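PDB 6HC6: aminopeptidase YwaD from Bacillus subtilis, which uses two zinc ions to hydrolyse peptide bonds, releasing N-terminal residues such as leucine, arginine or lysine, and also acts on arylamides of arginine and lysine. Local coordinates for residues P242-T248 with R315-N321; M273-L277 with V422-V426; V280-I286 with Y427-K432; S344-W348 with D382-F386; E69-A73 with T226-I230. All coordinates share one frame. Where two conformers were deposited one is given. Numbering follows the deposited sequence.

Interaction 1 of 5, residues P242-T248 with R315-N321; sequences PDIVYVT and RSEVNFN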
# COMPACT_ATOMS: atom_id res chain seq x y z
N PRO A 242 2.06 -27.90 11.54
CA PRO A 242 0.95 -27.14 12.13
C PRO A 242 0.23 -26.27 11.11
O PRO A 242 0.78 -25.88 10.07
CB PRO A 242 1.65 -26.27 13.18
CG PRO A 242 3.06 -26.11 12.66
CD PRO A 242 3.38 -27.42 12.00
N ASP A 243 -1.03 -25.95 11.43
CA ASP A 243 -1.76 -24.95 10.67
C ASP A 243 -1.07 -23.59 10.81
O ASP A 243 -0.56 -23.25 11.88
CB ASP A 243 -3.21 -24.85 11.16
CG ASP A 243 -4.01 -26.11 10.89
OD1 ASP A 243 -3.67 -26.86 9.95
OD2 ASP A 243 -5.00 -26.35 11.62
N ILE A 244 -1.04 -22.82 9.72
CA ILE A 244 -0.34 -21.54 9.70
C ILE A 244 -1.35 -20.40 9.75
O ILE A 244 -2.31 -20.38 8.97
CB ILE A 244 0.55 -21.40 8.45
CG1 ILE A 244 1.59 -22.50 8.40
CG2 ILE A 244 1.28 -20.07 8.49
CD1 ILE A 244 2.10 -22.74 7.01
N VAL A 245 -1.09 -19.43 10.63
CA VAL A 245 -1.87 -18.20 10.75
C VAL A 245 -0.93 -17.04 10.43
O VAL A 245 0.19 -17.00 10.96
CB VAL A 245 -2.47 -18.07 12.16
CG1 VAL A 245 -3.08 -16.67 12.40
CG2 VAL A 245 -3.48 -19.18 12.42
N TYR A 246 -1.35 -16.16 9.54
CA TYR A 246 -0.53 -15.03 9.11
C TYR A 246 -1.10 -13.73 9.67
O TYR A 246 -2.29 -13.46 9.49
CB TYR A 246 -0.46 -14.95 7.58
CG TYR A 246 0.00 -16.22 6.88
CD1 TYR A 246 1.33 -16.39 6.52
CD2 TYR A 246 -0.91 -17.21 6.54
CE1 TYR A 246 1.75 -17.51 5.87
CE2 TYR A 246 -0.49 -18.35 5.87
CZ TYR A 246 0.84 -18.49 5.55
OH TYR A 246 1.28 -19.61 4.90
N VAL A 247 -0.27 -12.93 10.33
CA VAL A 247 -0.64 -11.60 10.79
C VAL A 247 0.30 -10.62 10.09
O VAL A 247 1.52 -10.72 10.26
CB VAL A 247 -0.55 -11.45 12.32
CG1 VAL A 247 -1.06 -10.07 12.74
CG2 VAL A 247 -1.33 -12.55 13.00
N THR A 248 -0.26 -9.74 9.26
CA THR A 248 0.56 -9.06 8.27
C THR A 248 0.20 -7.58 8.15
O THR A 248 -0.92 -7.15 8.45
CB THR A 248 0.47 -9.73 6.89
OG1 THR A 248 -0.84 -9.56 6.34
CG2 THR A 248 0.79 -11.24 6.96
N ARG A 315 -1.34 -26.18 4.53
CA ARG A 315 -1.42 -25.90 5.96
C ARG A 315 -1.93 -24.50 6.26
O ARG A 315 -2.21 -24.20 7.43
CB ARG A 315 -0.06 -26.05 6.66
CG ARG A 315 0.69 -27.33 6.45
CD ARG A 315 1.79 -27.45 7.50
NE ARG A 315 3.05 -26.77 7.17
CZ ARG A 315 3.68 -25.90 7.96
NH1 ARG A 315 3.17 -25.56 9.12
NH2 ARG A 315 4.83 -25.36 7.57
N SER A 316 -2.03 -23.62 5.26
CA SER A 316 -2.32 -22.22 5.52
C SER A 316 -3.79 -22.03 5.86
O SER A 316 -4.67 -22.43 5.10
CB SER A 316 -1.97 -21.38 4.30
OG SER A 316 -0.57 -21.35 4.08
N GLU A 317 -4.05 -21.41 7.01
CA GLU A 317 -5.41 -21.33 7.53
C GLU A 317 -6.04 -19.97 7.34
O GLU A 317 -7.15 -19.87 6.79
CB GLU A 317 -5.42 -21.69 9.02
CG GLU A 317 -6.80 -21.67 9.65
CD GLU A 317 -6.77 -22.08 11.10
OE1 GLU A 317 -6.21 -23.15 11.39
OE2 GLU A 317 -7.26 -21.31 11.95
N VAL A 318 -5.38 -18.90 7.77
CA VAL A 318 -6.02 -17.60 7.83
C VAL A 318 -4.94 -16.53 7.80
O VAL A 318 -3.84 -16.73 8.33
CB VAL A 318 -6.93 -17.52 9.08
CG1 VAL A 318 -6.14 -17.81 10.35
CG2 VAL A 318 -7.55 -16.21 9.20
N ASN A 319 -5.25 -15.40 7.15
CA ASN A 319 -4.41 -14.21 7.11
C ASN A 319 -5.21 -13.03 7.65
O ASN A 319 -6.25 -12.68 7.09
CB ASN A 319 -3.94 -13.91 5.67
CG ASN A 319 -3.43 -12.49 5.51
OD1 ASN A 319 -3.87 -11.76 4.62
ND2 ASN A 319 -2.50 -12.09 6.37
N PHE A 320 -4.72 -12.42 8.74
CA PHE A 320 -5.26 -11.16 9.25
C PHE A 320 -4.32 -10.05 8.79
O PHE A 320 -3.20 -9.95 9.29
CB PHE A 320 -5.31 -11.16 10.78
CG PHE A 320 -6.21 -12.18 11.38
CD1 PHE A 320 -5.80 -13.50 11.49
CD2 PHE A 320 -7.46 -11.82 11.87
CE1 PHE A 320 -6.63 -14.46 12.06
CE2 PHE A 320 -8.29 -12.77 12.45
CZ PHE A 320 -7.88 -14.09 12.53
N ASN A 321 -4.77 -9.22 7.85
CA ASN A 321 -3.94 -8.14 7.34
C ASN A 321 -4.41 -6.82 7.95
O ASN A 321 -5.61 -6.54 7.97
CB ASN A 321 -3.99 -8.08 5.81
CG ASN A 321 -3.03 -7.03 5.24
OD1 ASN A 321 -1.82 -7.21 5.28
ND2 ASN A 321 -3.58 -5.95 4.72
O HOH W 1 -4.96 -25.34 7.36
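The Y246 ring sets its edge toward the V318 carbonyl, and its hydroxyl donates to S316 OG (OH to OG 2.7 Å), which is also tied to the E312 carbonyl. The two strands run parallel, 8° apart. I244 N donates to R315 O (2.9 Å) and E317 N to I244 O (2.8 Å); a beta bulge then shifts the register by one, so that V245 pairs with V318 and Y246 N bonds V318 O (2.8 Å). F320 N to Y246 O (2.7 Å) and T248 N to F320 O (2.9 Å) follow. R315 NH1 donates to P242 O (2.6 Å) and is also in a salt bridge with E285. Beta-branched V245 suits an extended chain and packs CG2 on V318 CG1 (3.6 Å), whereas T248 OG1 donates to N321 OD1 (2.8 Å) and accepts from N319 ND2 (3.0 Å). In the M28 peptidase sheet strand 285-291 flanks 244-250 and 382-389 flanks 316-322; helix 412-430 packs on V245 and F320, helix 373-378 on N319 and N321.

Interaction 2 of 5, residues M273-L277 with V422-V426; sequences MARVL and VTAAV. With ACT (acetate ion), chain G.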
# COMPACT_ATOMS: atom_id res chain seq x y z
N MET A 273 0.78 -6.83 18.65
CA MET A 273 0.08 -8.10 18.81
C MET A 273 1.07 -9.24 18.99
O MET A 273 0.85 -10.14 19.81
CB MET A 273 -0.84 -8.37 17.62
CG MET A 273 -1.73 -9.60 17.83
SD MET A 273 -2.45 -10.16 16.28
CE MET A 273 -2.93 -8.56 15.55
N ALA A 274 2.17 -9.21 18.23
CA ALA A 274 3.20 -10.23 18.41
C ALA A 274 3.76 -10.21 19.83
O ALA A 274 4.04 -11.27 20.41
CB ALA A 274 4.32 -10.02 17.39
N ARG A 275 3.94 -9.02 20.40
CA ARG A 275 4.38 -8.94 21.79
C ARG A 275 3.35 -9.57 22.73
O ARG A 275 3.71 -10.30 23.65
CB ARG A 275 4.64 -7.49 22.20
CG ARG A 275 5.28 -7.39 23.59
CD ARG A 275 5.24 -5.99 24.17
NE ARG A 275 3.88 -5.54 24.46
CZ ARG A 275 3.21 -5.82 25.58
NH1 ARG A 275 3.77 -6.56 26.54
NH2 ARG A 275 1.97 -5.35 25.73
N VAL A 276 2.07 -9.29 22.50
CA VAL A 276 1.04 -9.85 23.37
C VAL A 276 0.98 -11.36 23.23
O VAL A 276 0.86 -12.09 24.23
CB VAL A 276 -0.33 -9.22 23.06
CG1 VAL A 276 -1.41 -9.93 23.88
CG2 VAL A 276 -0.31 -7.75 23.41
N LEU A 277 1.01 -11.86 21.99
CA LEU A 277 0.84 -13.28 21.73
C LEU A 277 2.09 -14.09 22.01
O LEU A 277 2.02 -15.33 22.02
CB LEU A 277 0.41 -13.48 20.27
CG LEU A 277 -0.93 -12.83 19.97
CD1 LEU A 277 -1.27 -13.01 18.51
CD2 LEU A 277 -1.99 -13.45 20.85
N VAL A 422 -8.49 -7.02 16.81
CA VAL A 422 -7.78 -8.00 15.99
C VAL A 422 -6.96 -8.94 16.87
O VAL A 422 -6.78 -10.12 16.54
CB VAL A 422 -6.90 -7.30 14.94
CG1 VAL A 422 -6.31 -8.33 13.99
CG2 VAL A 422 -7.71 -6.25 14.17
N THR A 423 -6.47 -8.46 18.02
CA THR A 423 -5.76 -9.37 18.93
C THR A 423 -6.70 -10.44 19.45
O THR A 423 -6.34 -11.62 19.53
CB THR A 423 -5.12 -8.59 20.08
OG1 THR A 423 -4.09 -7.74 19.57
CG2 THR A 423 -4.51 -9.55 21.10
N ALA A 424 -7.93 -10.05 19.81
CA ALA A 424 -8.89 -11.04 20.27
C ALA A 424 -9.31 -11.97 19.15
O ALA A 424 -9.59 -13.15 19.39
CB ALA A 424 -10.12 -10.34 20.87
N ALA A 425 -9.40 -11.45 17.92
CA ALA A 425 -9.77 -12.29 16.78
C ALA A 425 -8.69 -13.32 16.49
O ALA A 425 -8.99 -14.50 16.27
CB ALA A 425 -10.01 -11.42 15.55
N VAL A 426 -7.43 -12.89 16.47
CA VAL A 426 -6.34 -13.84 16.27
C VAL A 426 -6.28 -14.82 17.43
O VAL A 426 -6.07 -16.03 17.22
CB VAL A 426 -5.01 -13.08 16.08
CG1 VAL A 426 -3.83 -14.06 16.02
CG2 VAL A 426 -5.07 -12.25 14.81
C ACT G . 6.81 -7.21 27.90
O ACT G . 5.89 -7.87 27.35
OXT ACT G . 6.82 -6.67 29.04
CH3 ACT G . 8.11 -7.04 27.07
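In the alpha/beta fold of the M28 peptidase domain, helices 260-277 and 412-430 lie side by side against the central sheet; the axes of segments 273-277 and 422-426 approach to 10.6 Å and cross at -47°. The contact starts at M273, whose long, flexible and unbranched side chain bridges the space between the helices. Its CE meets V422 CG1 at 3.7 Å, its SD lies 3.7 Å from V426 CG2, and its CG rests 3.5 Å from T423 OG1. That hydroxyl is satisfied within its own helix by the carbonyl of G419, so T423 can sit in an apolar interface without a polar partner across it. A274 turns instead to the sheet, touching F288. R275 projects from the outer side, where charge is tolerated: it pairs with E272, and its NH1 donates to an acetate O at 2.6 Å, the acetate probably coming from the crystallisation liquor. V276 comes back to the second helix more loosely, its CG1 4.2 Å from T423 CG2. One residue on, the helix ends with L277, which also touches F288 of the sheet; this leucine reaches the partner helix through CD1, 3.7 Å from CG1 of V426.

Interaction 3 of 5, residues V280-I286 with Y427-K432; sequences VPSDKEI and YEAVKK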
# COMPACT_ATOMS: atom_id res chain seq x y z
N VAL A 280 1.51 -16.66 24.71
CA VAL A 280 0.24 -17.37 24.55
C VAL A 280 0.52 -18.73 23.94
O VAL A 280 0.99 -18.81 22.80
CB VAL A 280 -0.75 -16.58 23.68
CG1 VAL A 280 -1.99 -17.43 23.41
CG2 VAL A 280 -1.13 -15.28 24.34
N PRO A 281 0.23 -19.83 24.63
CA PRO A 281 0.44 -21.16 24.03
C PRO A 281 -0.49 -21.40 22.86
O PRO A 281 -1.67 -21.02 22.88
CB PRO A 281 0.15 -22.12 25.19
CG PRO A 281 0.28 -21.28 26.44
CD PRO A 281 -0.20 -19.91 26.03
N SER A 282 0.04 -22.03 21.81
CA SER A 282 -0.75 -22.31 20.63
C SER A 282 -0.14 -23.46 19.85
O SER A 282 1.09 -23.62 19.82
CB SER A 282 -0.86 -21.08 19.72
OG SER A 282 -1.46 -21.42 18.48
N ASP A 283 -1.00 -24.25 19.21
CA ASP A 283 -0.58 -25.31 18.30
C ASP A 283 -0.51 -24.83 16.86
O ASP A 283 -0.12 -25.61 15.97
CB ASP A 283 -1.53 -26.51 18.40
CG ASP A 283 -1.42 -27.22 19.75
OD1 ASP A 283 -0.34 -27.19 20.37
OD2 ASP A 283 -2.42 -27.83 20.17
N LYS A 284 -0.89 -23.58 16.59
CA LYS A 284 -0.70 -23.00 15.28
C LYS A 284 0.71 -22.44 15.13
O LYS A 284 1.34 -22.03 16.11
CB LYS A 284 -1.71 -21.87 15.03
CG LYS A 284 -3.12 -22.18 15.47
CD LYS A 284 -3.80 -23.13 14.50
CE LYS A 284 -5.28 -23.29 14.85
NZ LYS A 284 -5.96 -24.27 13.98
N GLU A 285 1.19 -22.42 13.89
CA GLU A 285 2.38 -21.66 13.54
C GLU A 285 1.94 -20.26 13.15
O GLU A 285 1.16 -20.09 12.20
CB GLU A 285 3.13 -22.33 12.39
CG GLU A 285 4.36 -21.54 11.95
CD GLU A 285 5.14 -22.22 10.85
OE1 GLU A 285 5.87 -21.53 10.10
OE2 GLU A 285 5.04 -23.46 10.73
N ILE A 286 2.39 -19.25 13.89
CA ILE A 286 1.96 -17.88 13.63
C ILE A 286 3.11 -17.13 12.98
O ILE A 286 4.21 -17.04 13.54
CB ILE A 286 1.50 -17.18 14.91
CG1 ILE A 286 0.48 -18.05 15.65
CG2 ILE A 286 0.88 -15.84 14.55
CD1 ILE A 286 0.11 -17.52 17.02
N TYR A 427 -6.48 -14.34 18.66
CA TYR A 427 -6.50 -15.24 19.80
C TYR A 427 -7.56 -16.32 19.62
O TYR A 427 -7.31 -17.50 19.88
CB TYR A 427 -6.74 -14.47 21.10
CG TYR A 427 -6.78 -15.35 22.33
CD1 TYR A 427 -5.62 -15.92 22.84
CD2 TYR A 427 -7.97 -15.60 23.00
CE1 TYR A 427 -5.64 -16.72 23.97
CE2 TYR A 427 -8.00 -16.41 24.14
CZ TYR A 427 -6.83 -16.96 24.62
OH TYR A 427 -6.85 -17.76 25.75
N GLU A 428 -8.75 -15.93 19.14
CA GLU A 428 -9.78 -16.94 18.87
C GLU A 428 -9.27 -17.99 17.90
O GLU A 428 -9.55 -19.19 18.06
CB GLU A 428 -11.04 -16.28 18.33
CG GLU A 428 -11.89 -15.60 19.38
CD GLU A 428 -12.29 -16.55 20.51
OE1 GLU A 428 -12.69 -17.70 20.21
OE2 GLU A 428 -12.19 -16.15 21.69
N ALA A 429 -8.50 -17.57 16.91
CA ALA A 429 -8.01 -18.49 15.89
C ALA A 429 -6.88 -19.37 16.42
O ALA A 429 -6.78 -20.53 16.00
CB ALA A 429 -7.54 -17.71 14.66
N VAL A 430 -6.04 -18.87 17.32
CA VAL A 430 -4.81 -19.59 17.69
C VAL A 430 -4.86 -20.23 19.07
O VAL A 430 -3.99 -21.07 19.37
CB VAL A 430 -3.57 -18.68 17.58
CG1 VAL A 430 -3.52 -18.01 16.22
CG2 VAL A 430 -3.57 -17.62 18.68
N LYS A 431 -5.84 -19.91 19.91
CA LYS A 431 -5.85 -20.46 21.26
C LYS A 431 -5.97 -21.98 21.23
O LYS A 431 -6.52 -22.57 20.30
CB LYS A 431 -7.00 -19.88 22.08
CG LYS A 431 -8.38 -20.29 21.57
CD LYS A 431 -9.48 -19.49 22.23
CE LYS A 431 -10.85 -19.89 21.69
NZ LYS A 431 -11.94 -19.64 22.68
N LYS A 432 -5.45 -22.61 22.27
CA LYS A 432 -5.63 -24.04 22.42
C LYS A 432 -6.98 -24.34 23.06
O LYS A 432 -7.63 -23.46 23.64
CB LYS A 432 -4.52 -24.62 23.29
CG LYS A 432 -3.12 -24.34 22.79
CD LYS A 432 -2.35 -25.64 22.70
CE LYS A 432 -1.14 -25.65 23.61
NZ LYS A 432 -0.50 -27.00 23.62
O HOH W 2 -3.95 -21.12 24.38
O HOH W 3 -3.69 -23.79 19.19
O HOH W 4 -8.37 -22.08 14.08
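Helix 412-430 ends at V430, and the carbonyls of its last turn have few amides ahead of them to accept from; V430 O is met by S282 of the loop and A429 O by a water. S282 OG donates to V430 O at 2.7 Å and accepts from K284 N at 2.9 Å, the latter bond making an ST turn; a small hydroxyl residue suits the place because it can serve both segments at once. Water 3 also donates to V430 O (2.7 Å) and accepts from D283 N (2.7 Å). Water 2 joins P281 O (2.7 Å) to K432 N (3.0 Å), while water 4 donates to A429 O (2.9 Å) and is weakly bound by K284 NZ (3.3 Å). The main partner of that lysine is E317, in a salt bridge. At the exposed margin K432 NZ makes a weak, 3.3 Å salt bridge with D283 OD1. V280 CG1 is in apolar contact with Y427 CE1 (3.8 Å), and I286 CD1 with V430 CG1 (3.7 Å), a valine that also touches V245 of the sheet. Thus an ST turn before strand 285-291 meets a helix C-terminus, joining helix to sheet in the alpha/beta M28 domain, away from the zinc site.

Interaction 4 of 5, residues S344-W348 with D382-F386; sequences SNYVW and DSANF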
# COMPACT_ATOMS: atom_id res chain seq x y z
N SER A 344 -18.21 -13.80 3.84
CA SER A 344 -17.64 -14.25 5.09
C SER A 344 -16.52 -15.26 4.83
O SER A 344 -16.48 -15.91 3.79
CB SER A 344 -18.73 -14.87 5.97
OG SER A 344 -18.21 -15.42 7.15
N ASN A 345 -15.59 -15.35 5.77
CA ASN A 345 -14.60 -16.42 5.78
C ASN A 345 -14.10 -16.57 7.21
O ASN A 345 -14.64 -15.96 8.13
CB ASN A 345 -13.48 -16.17 4.75
CG ASN A 345 -12.70 -14.89 5.03
OD1 ASN A 345 -12.60 -14.45 6.17
ND2 ASN A 345 -12.14 -14.30 3.97
N TYR A 346 -13.06 -17.39 7.40
CA TYR A 346 -12.58 -17.66 8.75
C TYR A 346 -12.15 -16.38 9.47
O TYR A 346 -12.31 -16.29 10.70
CB TYR A 346 -11.44 -18.66 8.70
CG TYR A 346 -11.90 -20.10 8.56
CD1 TYR A 346 -13.21 -20.46 8.87
CD2 TYR A 346 -11.04 -21.09 8.13
CE1 TYR A 346 -13.64 -21.79 8.77
CE2 TYR A 346 -11.46 -22.42 8.02
CZ TYR A 346 -12.77 -22.75 8.33
OH TYR A 346 -13.20 -24.06 8.22
N VAL A 347 -11.60 -15.39 8.75
CA VAL A 347 -11.20 -14.13 9.39
C VAL A 347 -12.42 -13.41 9.94
O VAL A 347 -12.42 -12.92 11.08
CB VAL A 347 -10.45 -13.23 8.40
CG1 VAL A 347 -9.92 -12.01 9.12
CG2 VAL A 347 -9.34 -13.96 7.70
N TRP A 348 -13.47 -13.30 9.13
CA TRP A 348 -14.68 -12.65 9.60
C TRP A 348 -15.28 -13.40 10.79
O TRP A 348 -15.67 -12.78 11.79
CB TRP A 348 -15.70 -12.53 8.47
CG TRP A 348 -16.99 -11.98 8.94
CD1 TRP A 348 -18.20 -12.62 8.96
CD2 TRP A 348 -17.22 -10.68 9.51
NE1 TRP A 348 -19.16 -11.80 9.49
CE2 TRP A 348 -18.59 -10.60 9.83
CE3 TRP A 348 -16.40 -9.57 9.76
CZ2 TRP A 348 -19.15 -9.46 10.41
CZ3 TRP A 348 -16.96 -8.44 10.33
CH2 TRP A 348 -18.33 -8.40 10.64
N ASP A 382 -8.13 -18.12 3.44
CA ASP A 382 -9.02 -17.13 4.06
C ASP A 382 -8.23 -15.91 4.50
O ASP A 382 -7.27 -16.02 5.27
CB ASP A 382 -9.71 -17.75 5.27
CG ASP A 382 -10.67 -18.86 4.91
OD1 ASP A 382 -10.25 -19.81 4.23
OD2 ASP A 382 -11.82 -18.80 5.38
N SER A 383 -8.63 -14.72 4.05
CA SER A 383 -7.88 -13.52 4.41
C SER A 383 -8.82 -12.33 4.44
O SER A 383 -9.88 -12.34 3.82
CB SER A 383 -6.76 -13.22 3.41
OG SER A 383 -7.30 -12.80 2.17
N ALA A 384 -8.41 -11.31 5.15
CA ALA A 384 -9.12 -10.06 5.19
C ALA A 384 -8.19 -8.93 5.59
O ALA A 384 -7.19 -9.14 6.16
CB ALA A 384 -10.26 -10.10 6.14
N ASN A 385 -8.62 -7.73 5.28
CA ASN A 385 -7.91 -6.52 5.61
C ASN A 385 -8.73 -5.66 6.59
O ASN A 385 -9.82 -5.43 6.31
CB ASN A 385 -7.63 -5.73 4.36
CG ASN A 385 -6.86 -4.48 4.63
OD1 ASN A 385 -6.01 -4.45 5.42
ND2 ASN A 385 -7.22 -3.45 3.94
N PHE A 386 -8.15 -5.24 7.69
CA PHE A 386 -8.79 -4.43 8.69
C PHE A 386 -8.41 -2.95 8.48
O PHE A 386 -7.28 -2.64 8.41
CB PHE A 386 -8.39 -4.87 10.08
CG PHE A 386 -8.82 -6.27 10.44
CD1 PHE A 386 -8.13 -7.34 10.00
CD2 PHE A 386 -9.91 -6.49 11.22
CE1 PHE A 386 -8.50 -8.61 10.30
CE2 PHE A 386 -10.30 -7.76 11.54
CZ PHE A 386 -9.59 -8.82 11.09
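With chi1 at 61° (p), N345 folds its side chain back over the start of helix 346-358 and takes the N-cap position. N345 OD1 accepts from W348 N at 3.3 Å and, weakly, from V347 N at 2.9 Å, while the amide end of the same group donates from N345 ND2 to S383 O at 3.0 Å. Asparagine suits this place because one planar group carries both an acceptor for the helix amides and a donor for the strand. D382, an m rotamer with chi2 at 54°, brings OD2 to Y346 N at 2.8 Å with a nearly straight bond (172°), so its carboxylate serves a further amide of the first turn, where the negative charge also meets the helix dipole favourably. The two residues thus bind helix start and strand reciprocally, in the alpha/beta fold of the M28 domain, where helix 346-358 covers one face of the central sheet. V347 is t at chi1, and its two methyls divide between neighbours: CG2 lies 3.6 Å from S383 CA, and CG1 lies 3.6 Å from A384 CB and 3.8 Å from F386 CZ. The small A384 lets the helix come close. F386 also touches F320 of strand 316-322. S383 points away from the helix; with chi1 at 70° (p), its hydroxyl bonds the carbonyl of H373, in helix 373-378 on the other face.

Interaction 5 of 5, residues E69-A73 with T226-I230; sequences EKKSA and TSQNI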
# COMPACT_ATOMS: atom_id res chain seq x y z
N GLU A 69 13.16 2.56 3.42
CA GLU A 69 12.49 1.28 3.59
C GLU A 69 13.45 0.24 4.15
O GLU A 69 13.07 -0.56 5.01
CB GLU A 69 11.86 0.81 2.28
CG GLU A 69 10.90 -0.38 2.47
CD GLU A 69 10.51 -1.07 1.18
OE1 GLU A 69 9.31 -1.40 1.03
OE2 GLU A 69 11.38 -1.30 0.32
N LYS A 70 14.70 0.26 3.71
CA LYS A 70 15.67 -0.71 4.22
C LYS A 70 15.96 -0.46 5.69
O LYS A 70 16.04 -1.41 6.49
CB LYS A 70 16.94 -0.68 3.36
CG LYS A 70 16.77 -1.61 2.13
CD LYS A 70 17.41 -1.09 0.86
CE LYS A 70 16.78 -1.75 -0.38
NZ LYS A 70 16.86 -3.25 -0.38
N LYS A 71 16.10 0.81 6.09
CA LYS A 71 16.27 1.15 7.50
C LYS A 71 15.09 0.65 8.32
O LYS A 71 15.26 0.11 9.42
CB LYS A 71 16.42 2.66 7.65
CG LYS A 71 17.02 3.13 8.97
CD LYS A 71 17.82 4.41 8.76
CE LYS A 71 18.38 4.94 10.07
NZ LYS A 71 17.33 5.67 10.85
N SER A 72 13.87 0.81 7.78
CA SER A 72 12.68 0.34 8.48
C SER A 72 12.68 -1.17 8.63
O SER A 72 12.26 -1.69 9.67
CB SER A 72 11.42 0.78 7.72
OG SER A 72 11.41 2.17 7.56
N ALA A 73 13.16 -1.89 7.61
CA ALA A 73 13.23 -3.34 7.71
C ALA A 73 14.17 -3.77 8.83
O ALA A 73 13.86 -4.70 9.58
CB ALA A 73 13.68 -3.94 6.37
N THR A 226 15.45 -3.18 -5.04
CA THR A 226 15.01 -4.35 -4.29
C THR A 226 14.24 -3.89 -3.06
O THR A 226 14.45 -2.80 -2.55
CB THR A 226 16.19 -5.22 -3.84
OG1 THR A 226 17.00 -4.49 -2.92
CG2 THR A 226 17.03 -5.65 -5.03
N SER A 227 13.35 -4.76 -2.60
CA SER A 227 12.67 -4.52 -1.34
C SER A 227 12.79 -5.79 -0.51
O SER A 227 13.53 -6.71 -0.88
CB SER A 227 11.21 -4.14 -1.56
OG SER A 227 10.58 -3.80 -0.33
N GLN A 228 12.08 -5.86 0.62
CA GLN A 228 12.20 -7.06 1.43
C GLN A 228 10.99 -7.18 2.33
O GLN A 228 10.30 -6.20 2.64
CB GLN A 228 13.48 -7.06 2.27
CG GLN A 228 13.70 -5.79 3.08
CD GLN A 228 14.08 -4.61 2.22
OE1 GLN A 228 14.91 -4.71 1.32
NE2 GLN A 228 13.42 -3.47 2.45
N ASN A 229 10.73 -8.42 2.73
CA ASN A 229 9.73 -8.74 3.73
C ASN A 229 10.45 -9.19 4.99
O ASN A 229 11.55 -9.75 4.91
CB ASN A 229 8.79 -9.87 3.26
CG ASN A 229 8.10 -9.54 1.95
OD1 ASN A 229 7.67 -8.41 1.74
ND2 ASN A 229 7.98 -10.53 1.08
N ILE A 230 9.86 -8.91 6.14
CA ILE A 230 10.42 -9.32 7.42
C ILE A 230 9.43 -10.29 8.05
O ILE A 230 8.29 -9.92 8.33
CB ILE A 230 10.70 -8.13 8.34
CG1 ILE A 230 11.61 -7.12 7.63
CG2 ILE A 230 11.37 -8.60 9.63
CD1 ILE A 230 10.87 -6.00 6.99
O HOH W 5 13.81 -1.43 0.35
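Helix 69-73 and strand 226-230 run almost in the same direction, their axes 21° apart and 8.8 Å at closest approach. The nearest CA pairs are A73 with I230 (6.6 Å) and K70 with S227 (7.4 Å), so the helix closes on the strand toward its later residues, where small A73 allows it. A73 CB meets I230 CD1 at 3.5 Å and Q228 CG at 3.8 Å, two carbon-carbon contacts, the second with the aliphatic part of Q228. Earlier in the helix the side chains are long and charged. K70 NZ donates to T226 OG1 at 2.8 Å and to Q228 OE1 at 3.0 Å, with a weak bond to T226 O at 3.3 Å; a flexible lysine with several protons to give suits three oxygen acceptors. E69 OE2 accepts from S227 OG at 2.7 Å and from water 5 at 2.4 Å, and that water also accepts from Q228 NE2 at 3.0 Å. The carboxylate is further engaged by the backbone amides of G65 and A293, which fits a buried glutamate. The E69 side chain lies about 7 Å from that of the zinc ligand H250 but about 12 Å from a zinc ion, near the site but not a ligand. Helix 67-82 packs against strand 226-234, which lies between strands 86-93 and 285-291, while helix 45-59 abuts K71 and S72.

Interactions 1 to 4 form a continuous cluster, whereas interaction 5 stands apart toward the other end of the same sheet, its centre about 21 Å from that of interaction 1. Interaction 1 is the buried sheet itself, held by backbone hydrogen bonds. Interaction 2 is equally buried but purely side-chain packing, and it joins interaction 1 through F320 on V426 and V247 on M273. Interactions 2 and 3 share helix 412-430: apolar along its length, hydrated and charged at its exposed end. Interaction 4, partly buried, sets a helix N-terminus on strand 382-389, the neighbour of 316-322, with capping hydrogen bonds and valine packing. Interaction 5 is buried yet strongly polar.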